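Local coordinates for CysE, serine acetyltransferase (Brucella abortus, PDB 4HZD), which probably catalyses the transfer of an acetyl group from acetyl-coenzyme A to L-serine, giving O-acetylserine for cysteine biosynthesis, and binds coenzyme A, at residues Val93-Val98 / Gly161-Phe165; His242-Val246 / Glu256-Thr260. All coordinates share one frame; numbering follows the deposited sequence.

Contact 1 (Val93-Val98 / Gly161-Phe165)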
loop_
_atom_site.group_PDB
_atom_site.type_symbol
_atom_site.label_atom_id
_atom_site.label_comp_id
_atom_site.label_asym_id
_atom_site.label_seq_id
_atom_site.Cartn_x
_atom_site.Cartn_y
_atom_site.Cartn_z
ATOM N N VAL A 93 -14.171 30.675 -0.254
ATOM C CA VAL A 93 -14.308 31.518 0.950
ATOM C C VAL A 93 -13.583 30.873 2.159
ATOM O O VAL A 93 -12.954 31.575 2.963
ATOM C CB VAL A 93 -15.763 31.931 1.270
ATOM C CG1 VAL A 93 -16.342 32.732 0.114
ATOM C CG2 VAL A 93 -16.649 30.740 1.526
ATOM N N ASP A 94 -13.630 29.542 2.258
ATOM C CA ASP A 94 -12.912 28.836 3.333
ATOM C C ASP A 94 -11.399 29.009 3.199
ATOM O O ASP A 94 -10.687 29.178 4.197
ATOM C CB ASP A 94 -13.282 27.344 3.376
ATOM C CG ASP A 94 -14.673 27.079 3.910
ATOM O OD1 ASP A 94 -15.341 27.979 4.479
ATOM O OD2 ASP A 94 -15.131 25.933 3.765
ATOM N N ILE A 95 -10.903 28.956 1.960
ATOM C CA ILE A 95 -9.491 29.207 1.665
ATOM C C ILE A 95 -9.114 30.664 1.991
ATOM O O ILE A 95 -8.088 30.932 2.646
ATOM C CB ILE A 95 -9.163 28.885 0.180
ATOM C CG1 ILE A 95 -9.175 27.374 -0.085
ATOM C CG2 ILE A 95 -7.810 29.479 -0.227
ATOM C CD1 ILE A 95 -8.991 27.052 -1.570
ATOM N N GLN A 96 -9.961 31.591 1.534
ATOM C CA GLN A 96 -9.806 33.008 1.849
ATOM C C GLN A 96 -9.821 33.306 3.360
ATOM O O GLN A 96 -9.050 34.148 3.809
ATOM C CB GLN A 96 -10.812 33.883 1.050
ATOM C CG GLN A 96 -10.565 35.387 1.173
ATOM C CD GLN A 96 -9.401 35.887 0.315
ATOM O OE1 GLN A 96 -9.125 35.372 -0.773
ATOM N NE2 GLN A 96 -8.714 36.897 0.812
ATOM N N ALA A 97 -10.615 32.564 4.145
ATOM C CA ALA A 97 -10.584 32.675 5.608
ATOM C C ALA A 97 -9.204 32.400 6.198
ATOM O O ALA A 97 -8.732 33.141 7.076
ATOM C CB ALA A 97 -11.611 31.760 6.262
ATOM N N VAL A 98 -8.570 31.320 5.747
ATOM C CA VAL A 98 -7.234 30.991 6.253
ATOM C C VAL A 98 -6.275 32.100 5.869
ATOM O O VAL A 98 -5.481 32.555 6.687
ATOM C CB VAL A 98 -6.670 29.647 5.701
ATOM C CG1 VAL A 98 -5.261 29.405 6.244
ATOM C CG2 VAL A 98 -7.573 28.483 6.095
ATOM N N GLY A 161 -21.224 26.672 8.432
ATOM C CA GLY A 161 -21.319 27.756 7.454
ATOM C C GLY A 161 -20.061 27.883 6.617
ATOM O O GLY A 161 -19.121 27.098 6.742
ATOM N N SER A 162 -20.024 28.902 5.772
ATOM C CA SER A 162 -18.847 29.136 4.947
ATOM C C SER A 162 -17.903 30.138 5.596
ATOM O O SER A 162 -18.230 30.747 6.640
ATOM C CB SER A 162 -19.272 29.640 3.580
ATOM O OG SER A 162 -19.853 30.902 3.736
ATOM N N GLY A 163 -16.734 30.332 4.971
ATOM C CA GLY A 163 -15.675 31.123 5.592
ATOM C C GLY A 163 -15.334 30.619 6.992
ATOM O O GLY A 163 -15.094 31.397 7.927
ATOM N N LEU A 164 -15.357 29.306 7.159
ATOM C CA LEU A 164 -14.959 28.717 8.444
ATOM C C LEU A 164 -13.457 28.490 8.486
ATOM O O LEU A 164 -12.888 27.924 7.554
ATOM C CB LEU A 164 -15.706 27.413 8.658
ATOM C CG LEU A 164 -15.436 26.601 9.940
ATOM C CD1 LEU A 164 -15.767 27.410 11.200
ATOM C CD2 LEU A 164 -16.277 25.326 9.867
ATOM N N PHE A 165 -12.826 28.969 9.551
ATOM C CA PHE A 165 -11.424 28.729 9.815
ATOM C C PHE A 165 -11.239 27.797 11.025
ATOM O O PHE A 165 -11.612 28.147 12.163
ATOM C CB PHE A 165 -10.730 30.074 9.980
ATOM C CG PHE A 165 -9.265 29.983 10.314
ATOM C CD1 PHE A 165 -8.443 29.038 9.703
ATOM C CD2 PHE A 165 -8.699 30.897 11.185
ATOM C CE1 PHE A 165 -7.087 28.981 10.005
ATOM C CE2 PHE A 165 -7.340 30.848 11.509
ATOM C CZ PHE A 165 -6.537 29.894 10.917
HETATM O O HOH W 1 -10.868 27.008 5.990
#

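Contact 2 (His242-Val246 / Glu256-Thr260). With COA (coenzyme A), chain C.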
loop_
_atom_site.group_PDB
_atom_site.type_symbol
_atom_site.label_atom_id
_atom_site.label_comp_id
_atom_site.label_asym_id
_atom_site.label_seq_id
_atom_site.Cartn_x
_atom_site.Cartn_y
_atom_site.Cartn_z
ATOM N N HIS A 242 -24.214 38.937 22.044
ATOM C CA HIS A 242 -23.335 39.380 20.977
ATOM C C HIS A 242 -22.276 40.312 21.503
ATOM O O HIS A 242 -22.431 40.896 22.574
ATOM C CB HIS A 242 -24.135 40.006 19.821
ATOM C CG HIS A 242 -24.911 41.235 20.224
ATOM N ND1 HIS A 242 -24.436 42.478 20.038
ATOM C CD2 HIS A 242 -26.133 41.369 20.884
ATOM C CE1 HIS A 242 -25.325 43.375 20.518
ATOM N NE2 HIS A 242 -26.364 42.695 21.033
ATOM N N ASN A 243 -21.166 40.410 20.773
ATOM C CA ASN A 243 -20.152 41.441 20.989
ATOM C C ASN A 243 -19.511 41.502 22.386
ATOM O O ASN A 243 -19.208 42.587 22.889
ATOM C CB ASN A 243 -20.704 42.811 20.564
ATOM C CG ASN A 243 -20.850 42.922 19.059
ATOM O OD1 ASN A 243 -21.936 42.727 18.513
ATOM N ND2 ASN A 243 -19.748 43.183 18.381
ATOM N N VAL A 244 -19.298 40.337 23.001
ATOM C CA VAL A 244 -18.509 40.251 24.244
ATOM C C VAL A 244 -17.361 39.217 24.186
ATOM O O VAL A 244 -17.383 38.285 23.356
ATOM C CB VAL A 244 -19.404 39.952 25.483
ATOM C CG1 VAL A 244 -20.454 41.048 25.672
ATOM C CG2 VAL A 244 -20.098 38.606 25.357
ATOM N N THR A 245 -16.363 39.377 25.054
ATOM C CA THR A 245 -15.414 38.292 25.293
ATOM C C THR A 245 -15.746 37.595 26.595
ATOM O O THR A 245 -16.014 38.264 27.598
ATOM C CB THR A 245 -13.955 38.752 25.293
ATOM O OG1 THR A 245 -13.699 39.516 24.113
ATOM C CG2 THR A 245 -13.017 37.549 25.326
ATOM N N VAL A 246 -15.774 36.255 26.566
ATOM C CA VAL A 246 -15.895 35.461 27.787
ATOM C C VAL A 246 -14.645 34.655 28.064
ATOM O O VAL A 246 -13.934 34.224 27.150
ATOM C CB VAL A 246 -17.179 34.564 27.844
ATOM C CG1 VAL A 246 -18.376 35.347 27.348
ATOM C CG2 VAL A 246 -17.046 33.296 27.010
ATOM N N GLU A 256 -15.933 43.694 26.207
ATOM C CA GLU A 256 -16.743 43.997 25.047
ATOM C C GLU A 256 -15.897 43.832 23.797
ATOM O O GLU A 256 -14.702 44.096 23.819
ATOM C CB GLU A 256 -17.196 45.442 25.154
ATOM C CG GLU A 256 -18.456 45.795 24.397
ATOM C CD GLU A 256 -18.840 47.246 24.626
ATOM O OE1 GLU A 256 -19.206 47.578 25.772
ATOM O OE2 GLU A 256 -18.771 48.054 23.667
ATOM N N THR A 257 -16.500 43.422 22.690
ATOM C CA THR A 257 -15.698 43.196 21.484
ATOM C C THR A 257 -16.491 43.493 20.219
ATOM O O THR A 257 -17.711 43.396 20.227
ATOM C CB THR A 257 -15.092 41.758 21.487
ATOM O OG1 THR A 257 -14.046 41.660 20.519
ATOM C CG2 THR A 257 -16.139 40.702 21.236
ATOM N N GLY A 258 -15.810 43.876 19.142
ATOM C CA GLY A 258 -16.471 44.112 17.857
ATOM C C GLY A 258 -16.087 43.047 16.847
ATOM O O GLY A 258 -15.206 42.236 17.124
ATOM N N CYS A 259 -16.741 43.050 15.681
ATOM C CA CYS A 259 -16.392 42.144 14.560
ATOM C C CYS A 259 -15.268 42.640 13.650
ATOM O O CYS A 259 -14.747 43.745 13.834
ATOM C CB CYS A 259 -17.614 41.834 13.693
ATOM S SG CYS A 259 -18.270 40.155 13.902
ATOM N N THR A 260 -14.948 41.802 12.655
ATOM C CA THR A 260 -13.863 41.974 11.660
ATOM C C THR A 260 -12.474 41.854 12.283
ATOM O O THR A 260 -12.211 40.925 13.062
ATOM C CB THR A 260 -14.018 43.261 10.848
HETATM N N1A COA C . -8.741 32.438 30.749
HETATM C C2A COA C . -9.048 33.096 31.890
HETATM N N3A COA C . -9.061 34.443 31.987
HETATM C C4A COA C . -8.736 35.220 30.915
HETATM C C5A COA C . -8.374 34.580 29.639
HETATM C C6A COA C . -8.398 33.091 29.610
HETATM N N6A COA C . -8.086 32.395 28.486
HETATM N N7A COA C . -8.110 35.588 28.776
HETATM C C8A COA C . -8.288 36.766 29.433
HETATM N N9A COA C . -8.658 36.538 30.708
HETATM C C1B COA C . -8.945 37.536 31.773
HETATM C C2B COA C . -7.687 38.248 32.246
HETATM O O2B COA C . -6.993 37.478 33.229
HETATM C C3B COA C . -8.248 39.540 32.809
HETATM O O3B COA C . -8.620 39.366 34.191
HETATM P P3B COA C . -8.286 40.468 35.337
HETATM O O7A COA C . -8.792 41.755 34.711
HETATM O O8A COA C . -6.783 40.397 35.525
HETATM O O9A COA C . -9.048 40.001 36.564
HETATM C C4B COA C . -9.482 39.809 31.940
HETATM O O4B COA C . -9.851 38.557 31.344
HETATM C C5B COA C . -9.212 40.824 30.832
HETATM O O5B COA C . -8.205 40.312 29.953
HETATM P P1A COA C . -7.936 40.924 28.483
HETATM O O1A COA C . -6.709 40.225 27.934
HETATM O O2A COA C . -7.964 42.437 28.584
HETATM O O3A COA C . -9.255 40.444 27.664
HETATM P P2A COA C . -9.310 40.185 26.065
HETATM O O4A COA C . -8.368 41.161 25.404
HETATM O O5A COA C . -10.760 40.146 25.625
HETATM O O6A COA C . -8.696 38.689 25.916
HETATM C CBP COA C . -8.885 36.600 24.592
HETATM C CCP COA C . -8.450 38.069 24.642
HETATM C CDP COA C . -9.598 36.224 25.883
HETATM C CEP COA C . -9.860 36.462 23.418
HETATM C CAP COA C . -7.619 35.722 24.387
HETATM O OAP COA C . -6.626 35.950 25.413
HETATM C C9P COA C . -7.873 34.228 24.295
HETATM O O9P COA C . -7.641 33.482 25.246
HETATM N N8P COA C . -8.350 33.800 23.124
HETATM C C7P COA C . -7.984 32.540 22.514
HETATM C C6P COA C . -6.738 32.641 21.638
HETATM C C5P COA C . -6.201 31.252 21.365
HETATM O O5P COA C . -6.849 30.265 21.688
HETATM N N4P COA C . -4.999 31.209 20.761
HETATM C C3P COA C . -4.183 30.024 20.552
HETATM C C2P COA C . -3.126 30.265 19.477
HETATM S S1P COA C . -2.479 28.674 18.915
#

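Contact 1 (Val93-Val98 / Gly161-Phe165)
The Phe-165 ring takes the CA of Val-98 over one face, while Val-98 CG2 lies 3.8 Å from Phe-165 CD1, the two side chains crossing at about a right angle. With CG anti to its backbone N (chi1 178°), Phe-165 swings its ring past Ala-97 and on to Val-98, one residue further along helix 87-101; on the way its CB passes 4.2 Å from Ala-97 CB. The second flat group is the carboxylate of Asp-94. Leu-164 N donates to Asp-94 OD1 over 3.0 Å, arriving from above the carboxylate plane, 42° out of it. Gly-163 N also lies close to this oxygen, but its angle is too poor for a hydrogen bond. Gly-163 turns the chain with positive phi (54°) where it passes the helix, its CA 4.2 Å from Asp-94 CA. Beside the turn, Val-93 CG2 packs 3.5 Å from Ser-162 CB. One water donates to both Asp-94 O and Leu-164 O, joining the two backbones. The other carboxylate oxygen, OD2, forms a salt bridge with Arg-125 and accepts from Gln-122, both on helix 116-132. Arg-125 also donates to Gly-161 O, tying the same loop a second time. The buried carboxylate is thus gripped through both oxygens, and the nearby guanidinium would probably favour its ionised form.

Contact 2 (His242-Val246 / Glu256-Thr260)
At the C-terminal end of the left-handed beta-helix, the chain doubles back as a beta hairpin: strand 244-247 pairs antiparallel with strand 252-256, and this contact lies where the second strand runs out into the tail. Val-244 and Glu-256 form an antiparallel non-hydrogen-bonded pair, their CA atoms 4.2 Å apart and their side chains on the same face of the sheet. Next to it, Thr-257 N donates to Asn-243 O over 2.8 Å, nearly straight at 165° although the donor stands well above the carbonyl plane. The Asn-243 side chain adds a second link: its ND2 donates to Thr-257 O at 2.8 Å, lying in the plane of that carbonyl and on a lone pair. Two bonds therefore hold Thr-257 to a single residue, one through each of its backbone polar groups. The Asn-243 amide is fixed from its other end as well, since His-242 ND1 donates to OD1 in the plane of the imidazole. Beyond Gly-258, Cys-259 is joined by a disulfide to Cys-227, a further tie between the tail and the beta-helix.

Towards the ligand, Thr-245 and Thr-257 cross at about a right angle, with Thr-245 OG1 3.7 Å from Thr-257 CB. Thr-245 belongs to the coenzyme A pocket. Its CG2, anti to the backbone N, rests 3.7 Å from CDP of the ligand, and OG1 makes a weak hydrogen bond of 3.4 Å to the phosphate oxygen O5A. Back at the strand, Thr-257 CG2 sits between its own backbone N and carbonyl carbon (OG1 chi1 -165°), a setting that brings the methyl to 3.4 Å from Val-244 O.

In the fold
Contact 1 comes first along the chain and is complete before contact 2 begins; their centres lie 20 Å apart and their nearest atoms about 10 Å, without touching. Contact 1 seats helix 87-101, from the N-terminal helical region, against the loop between strands 159-160 and 165-166. Contact 2 closes the opposite end of the beta-helix. The mixed sheet links them: strand 165-166 is at one edge, and strands 244-247 and 252-256 are the last two at the other, with three parallel strands between. One contact thus joins the helices to the beta-helix, near the middle of the chain, while the other secures the C-terminal tail beside bound coenzyme A.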